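Glucokinase (Enterococcus faecalis, PDB 2QM1) probably phosphorylates glucose at the expense of ATP, as a zinc-containing bacterial glucokinase of the ROK family. Local coordinates at residues G88-L92 with N93-V97; P99-E102 with Q103-A107. All coordinates share one frame; numbering follows the deposited sequence.

Contact 1. Residues G88-L92 with N93-V97; sequences GAYNL and NWTTV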
loop_
_atom_site.group_PDB
_atom_site.type_symbol
_atom_site.label_atom_id
_atom_site.label_comp_id
_atom_site.label_asym_id
_atom_site.label_seq_id
_atom_site.Cartn_x
_atom_site.Cartn_y
_atom_site.Cartn_z
ATOM N N GLY B 88 21.016 4.803 3.915
ATOM C CA GLY B 88 20.305 5.969 3.375
ATOM C C GLY B 88 20.036 7.082 4.366
ATOM O O GLY B 88 19.145 7.920 4.149
ATOM N N ALA B 89 20.811 7.091 5.453
ATOM C CA ALA B 89 20.651 8.070 6.515
ATOM C C ALA B 89 21.607 9.241 6.257
ATOM O O ALA B 89 22.453 9.580 7.100
ATOM C CB ALA B 89 20.915 7.421 7.888
ATOM N N TYR B 90 21.476 9.841 5.077
ATOM C CA TYR B 90 22.477 10.810 4.612
ATOM C C TYR B 90 22.587 12.004 5.549
ATOM O O TYR B 90 23.695 12.473 5.802
ATOM C CB TYR B 90 22.257 11.228 3.136
ATOM C CG TYR B 90 23.329 10.742 2.143
ATOM C CD1 TYR B 90 23.668 9.379 2.027
ATOM C CD2 TYR B 90 23.984 11.660 1.296
ATOM C CE1 TYR B 90 24.664 8.930 1.100
ATOM C CE2 TYR B 90 24.983 11.243 0.357
ATOM C CZ TYR B 90 25.319 9.879 0.262
ATOM O OH TYR B 90 26.290 9.493 -0.655
ATOM N N ASN B 91 21.447 12.435 6.102
ATOM C CA ASN B 91 21.389 13.514 7.087
ATOM C C ASN B 91 22.210 13.266 8.345
ATOM O O ASN B 91 22.488 14.190 9.104
ATOM C CB ASN B 91 19.937 13.835 7.471
ATOM C CG ASN B 91 19.160 12.609 7.975
ATOM O OD1 ASN B 91 19.114 11.560 7.330
ATOM N ND2 ASN B 91 18.515 12.763 9.128
ATOM N N LEU B 92 22.604 12.017 8.551
ATOM C CA LEU B 92 23.394 11.630 9.705
ATOM C C LEU B 92 24.873 11.559 9.349
ATOM O O LEU B 92 25.712 11.409 10.233
ATOM C CB LEU B 92 22.908 10.281 10.257
ATOM C CG LEU B 92 21.576 10.252 11.024
ATOM C CD1 LEU B 92 21.270 8.857 11.600
ATOM C CD2 LEU B 92 21.519 11.321 12.141
ATOM N N ASN B 93 25.172 11.682 8.053
ATOM C CA ASN B 93 26.512 11.462 7.506
ATOM C C ASN B 93 26.895 9.985 7.445
ATOM O O ASN B 93 28.054 9.664 7.263
ATOM C CB ASN B 93 27.615 12.223 8.303
ATOM C CG ASN B 93 27.612 13.739 8.076
ATOM O OD1 ASN B 93 27.235 14.223 6.995
ATOM N ND2 ASN B 93 28.071 14.499 9.097
ATOM N N TRP B 94 25.948 9.077 7.637
ATOM C CA TRP B 94 26.209 7.667 7.352
ATOM C C TRP B 94 26.149 7.481 5.843
ATOM O O TRP B 94 25.083 7.516 5.280
ATOM C CB TRP B 94 25.188 6.762 8.035
ATOM C CG TRP B 94 25.266 6.794 9.541
ATOM C CD1 TRP B 94 26.284 7.299 10.292
ATOM C CD2 TRP B 94 24.299 6.291 10.463
ATOM N NE1 TRP B 94 26.008 7.160 11.627
ATOM C CE2 TRP B 94 24.797 6.536 11.762
ATOM C CE3 TRP B 94 23.065 5.643 10.322
ATOM C CZ2 TRP B 94 24.109 6.154 12.914
ATOM C CZ3 TRP B 94 22.375 5.273 11.460
ATOM C CH2 TRP B 94 22.897 5.539 12.747
ATOM N N THR B 95 27.294 7.327 5.182
ATOM C CA THR B 95 27.270 7.142 3.733
ATOM C C THR B 95 27.440 5.665 3.365
ATOM O O THR B 95 27.340 5.243 2.207
ATOM C CB THR B 95 28.328 8.009 3.051
ATOM O OG1 THR B 95 29.607 7.737 3.645
ATOM C CG2 THR B 95 27.977 9.482 3.227
ATOM N N THR B 96 27.641 4.874 4.390
ATOM C CA THR B 96 27.968 3.485 4.239
ATOM C C THR B 96 26.949 2.738 5.118
ATOM O O THR B 96 26.442 3.330 6.072
ATOM C CB THR B 96 29.431 3.406 4.719
ATOM O OG1 THR B 96 30.351 3.433 3.591
ATOM C CG2 THR B 96 29.699 2.337 5.682
ATOM N N VAL B 97 26.644 1.477 4.800
ATOM C CA VAL B 97 25.688 0.660 5.593
ATOM C C VAL B 97 26.181 0.518 7.061
ATOM O O VAL B 97 27.334 0.118 7.299
ATOM C CB VAL B 97 25.519 -0.765 5.000
ATOM C CG1 VAL B 97 24.419 -1.509 5.682
ATOM C CG2 VAL B 97 25.249 -0.730 3.498
#

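Contact 2. Residues P99-E102 with Q103-A107; sequences PVKE and QIESA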
loop_
_atom_site.group_PDB
_atom_site.type_symbol
_atom_site.label_atom_id
_atom_site.label_comp_id
_atom_site.label_asym_id
_atom_site.label_seq_id
_atom_site.Cartn_x
_atom_site.Cartn_y
_atom_site.Cartn_z
ATOM N N PRO B 99 25.994 -1.274 10.769
ATOM C CA PRO B 99 25.634 -2.504 11.491
ATOM C C PRO B 99 25.142 -2.156 12.901
ATOM O O PRO B 99 25.678 -2.665 13.883
ATOM C CB PRO B 99 26.967 -3.268 11.564
ATOM C CG PRO B 99 28.000 -2.202 11.620
ATOM C CD PRO B 99 27.453 -1.021 10.809
ATOM N N VAL B 100 24.096 -1.331 12.976
ATOM C CA VAL B 100 23.676 -0.736 14.226
ATOM C C VAL B 100 23.248 -1.794 15.221
ATOM O O VAL B 100 23.587 -1.724 16.379
ATOM C CB VAL B 100 22.476 0.239 14.008
ATOM C CG1 VAL B 100 21.891 0.685 15.334
ATOM C CG2 VAL B 100 22.902 1.493 13.198
ATOM N N LYS B 101 22.502 -2.783 14.752
ATOM C CA LYS B 101 22.004 -3.798 15.643
ATOM C C LYS B 101 23.199 -4.512 16.253
ATOM O O LYS B 101 23.289 -4.684 17.481
ATOM C CB LYS B 101 21.115 -4.806 14.886
ATOM C CG LYS B 101 20.752 -6.039 15.774
ATOM C CD LYS B 101 19.728 -6.990 15.101
ATOM C CE LYS B 101 19.576 -8.256 15.941
ATOM N NZ LYS B 101 18.716 -9.250 15.240
ATOM N N GLU B 102 24.130 -4.926 15.384
ATOM C CA GLU B 102 25.315 -5.617 15.845
ATOM C C GLU B 102 26.063 -4.829 16.936
ATOM O O GLU B 102 26.409 -5.391 17.968
ATOM C CB GLU B 102 26.233 -5.861 14.667
ATOM C CG GLU B 102 27.107 -7.071 14.787
ATOM C CD GLU B 102 27.699 -7.390 13.429
ATOM O OE1 GLU B 102 28.693 -6.704 13.061
ATOM O OE2 GLU B 102 27.154 -8.286 12.721
ATOM N N GLN B 103 26.288 -3.538 16.707
ATOM C CA GLN B 103 27.080 -2.730 17.627
ATOM C C GLN B 103 26.391 -2.603 18.982
ATOM O O GLN B 103 26.996 -2.844 20.033
ATOM C CB GLN B 103 27.425 -1.378 17.001
ATOM C CG GLN B 103 28.125 -1.540 15.597
ATOM C CD GLN B 103 28.338 -0.254 14.786
ATOM O OE1 GLN B 103 29.310 -0.150 13.982
ATOM N NE2 GLN B 103 27.446 0.704 14.948
ATOM N N ILE B 104 25.102 -2.304 18.963
ATOM C CA ILE B 104 24.397 -2.053 20.211
ATOM C C ILE B 104 24.150 -3.327 20.986
ATOM O O ILE B 104 24.334 -3.377 22.212
ATOM C CB ILE B 104 23.083 -1.256 19.945
ATOM C CG1 ILE B 104 23.478 0.082 19.343
ATOM C CG2 ILE B 104 22.227 -1.098 21.250
ATOM C CD1 ILE B 104 22.366 1.021 19.151
ATOM N N GLU B 105 23.716 -4.362 20.287
ATOM C CA GLU B 105 23.415 -5.590 20.967
ATOM C C GLU B 105 24.696 -6.068 21.611
ATOM O O GLU B 105 24.721 -6.476 22.787
ATOM C CB GLU B 105 22.866 -6.642 19.991
ATOM C CG GLU B 105 21.732 -7.421 20.581
ATOM C CD GLU B 105 21.049 -8.306 19.592
ATOM O OE1 GLU B 105 21.748 -8.982 18.801
ATOM O OE2 GLU B 105 19.807 -8.333 19.631
ATOM N N SER B 106 25.775 -5.980 20.843
ATOM C CA SER B 106 27.095 -6.405 21.358
ATOM C C SER B 106 27.532 -5.655 22.628
ATOM O O SER B 106 27.894 -6.256 23.648
ATOM C CB SER B 106 28.152 -6.260 20.286
ATOM O OG SER B 106 29.350 -6.875 20.753
ATOM N N ALA B 107 27.455 -4.331 22.557
ATOM C CA ALA B 107 27.874 -3.454 23.641
ATOM C C ALA B 107 27.007 -3.592 24.899
ATOM O O ALA B 107 27.493 -3.431 26.004
ATOM C CB ALA B 107 27.861 -2.010 23.182
#

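Contact 1. Residues G88-L92 with N93-V97
L92 and W94 supply the tightly packed half of this local contact, their side chains running side by side in the same direction. Methyl CD1 of L92 sits over one face of the indole, nearly above the centre of the six-membered ring. It stands 3.8 Å from the centroid of that ring and only 11° off its normal, a CH-pi contact. Both residues turn CG beside their backbone N (chi1 -74° in L92), and the leucyl branch and the indole thereby run alongside each other into the interior. A89 closes the group, its CB meeting W94 CE3 at 3.7 Å from an oblique direction. Around this apolar cluster lie L13 of strand 7-13, I46 of helix 46-60 and V86, while the indole NE1 is satisfied by the carbonyl of G43.

The outward half is looser. The Y90 ring takes methyl CG2 of T95 over one face, 4.3 Å from the ring centroid and 24° off the normal, and both residues are exposed. Between the two halves the backbone folds back on itself: N93 N donates to Y90 O at 2.8 Å, and L92 N donates to A89 O, also 2.8 Å away. The amide of N93 looks elsewhere, its ND2 donating to the carbonyl of I39.

The example illustrates how a short connection can be given an inside and an outside. Two successive i to i+3 backbone bonds form a short 3-10 segment, entered through an inverse gamma turn centred on A89; it lies in the loop joining strand 85-87 to helix 100-108 of a ROK-family, actin-like ATPase fold.

Contact 2. Residues P99-E102 with Q103-A107
Four backbone hydrogen bonds cross from P99-E102 to Q103-A107 in the i to i+4 pattern. E105 N donates to K101 O at 2.9 Å, Q103 N to P99 O at 3.0 Å, I104 N to V100 O at 3.1 Å and S106 N to E102 O at 3.0 Å.

Charge adds less at close range. K101 and E105 extend in the same direction, but K101 NZ remains 4.6 Å from E105 OE2, so any attraction between the opposite charges acts at longer range, with no direct contact of the charged atoms. The stronger partner of that carboxylate is the backbone N of F112, at the start of strand 112-116.

Farther out, the packing differs around the helix. With CG beside its backbone N (chi1 -54°), Q103 runs extended across the P99 ring at a slant, bringing OE1 to 3.4 Å from the proline CG. On the buried side V100 CG1 meets I104 CD1 at 3.9 Å; with chi1 of 171°, V100 holds that methyl anti to its N, alongside the isoleucine. This pair also packs on V47 of helix 46-60, M73 of strand 68-75 and F112.

What results is a short amphipathic alpha-helix, with P99 at the N-cap position and the apolar side laid against the sheet that includes strands 68-75 and 112-116.

Contact 1 and contact 2 follow one another along the chain, their centres about 17 Å apart: the first shapes the loop after strand 85-87, the second nearly all of helix 100-108. They touch where W94 CH2 meets V100 CG2 at 4.1 Å, and both send apolar side chains onto helix 46-60. Each is partly buried: A89, L92, W94, V100 and I104 lie inside, Y90, T95, E102 and S106 at the surface. Their chemistry follows their place. Residues 88-97 combine i to i+3 backbone bonds with CH-pi contacts to aromatic rings, whereas residues 99-107 use regular helical bonding and aliphatic packing against strands 68-75 and 112-116. Contact 1 lies nearer the centre of the chain.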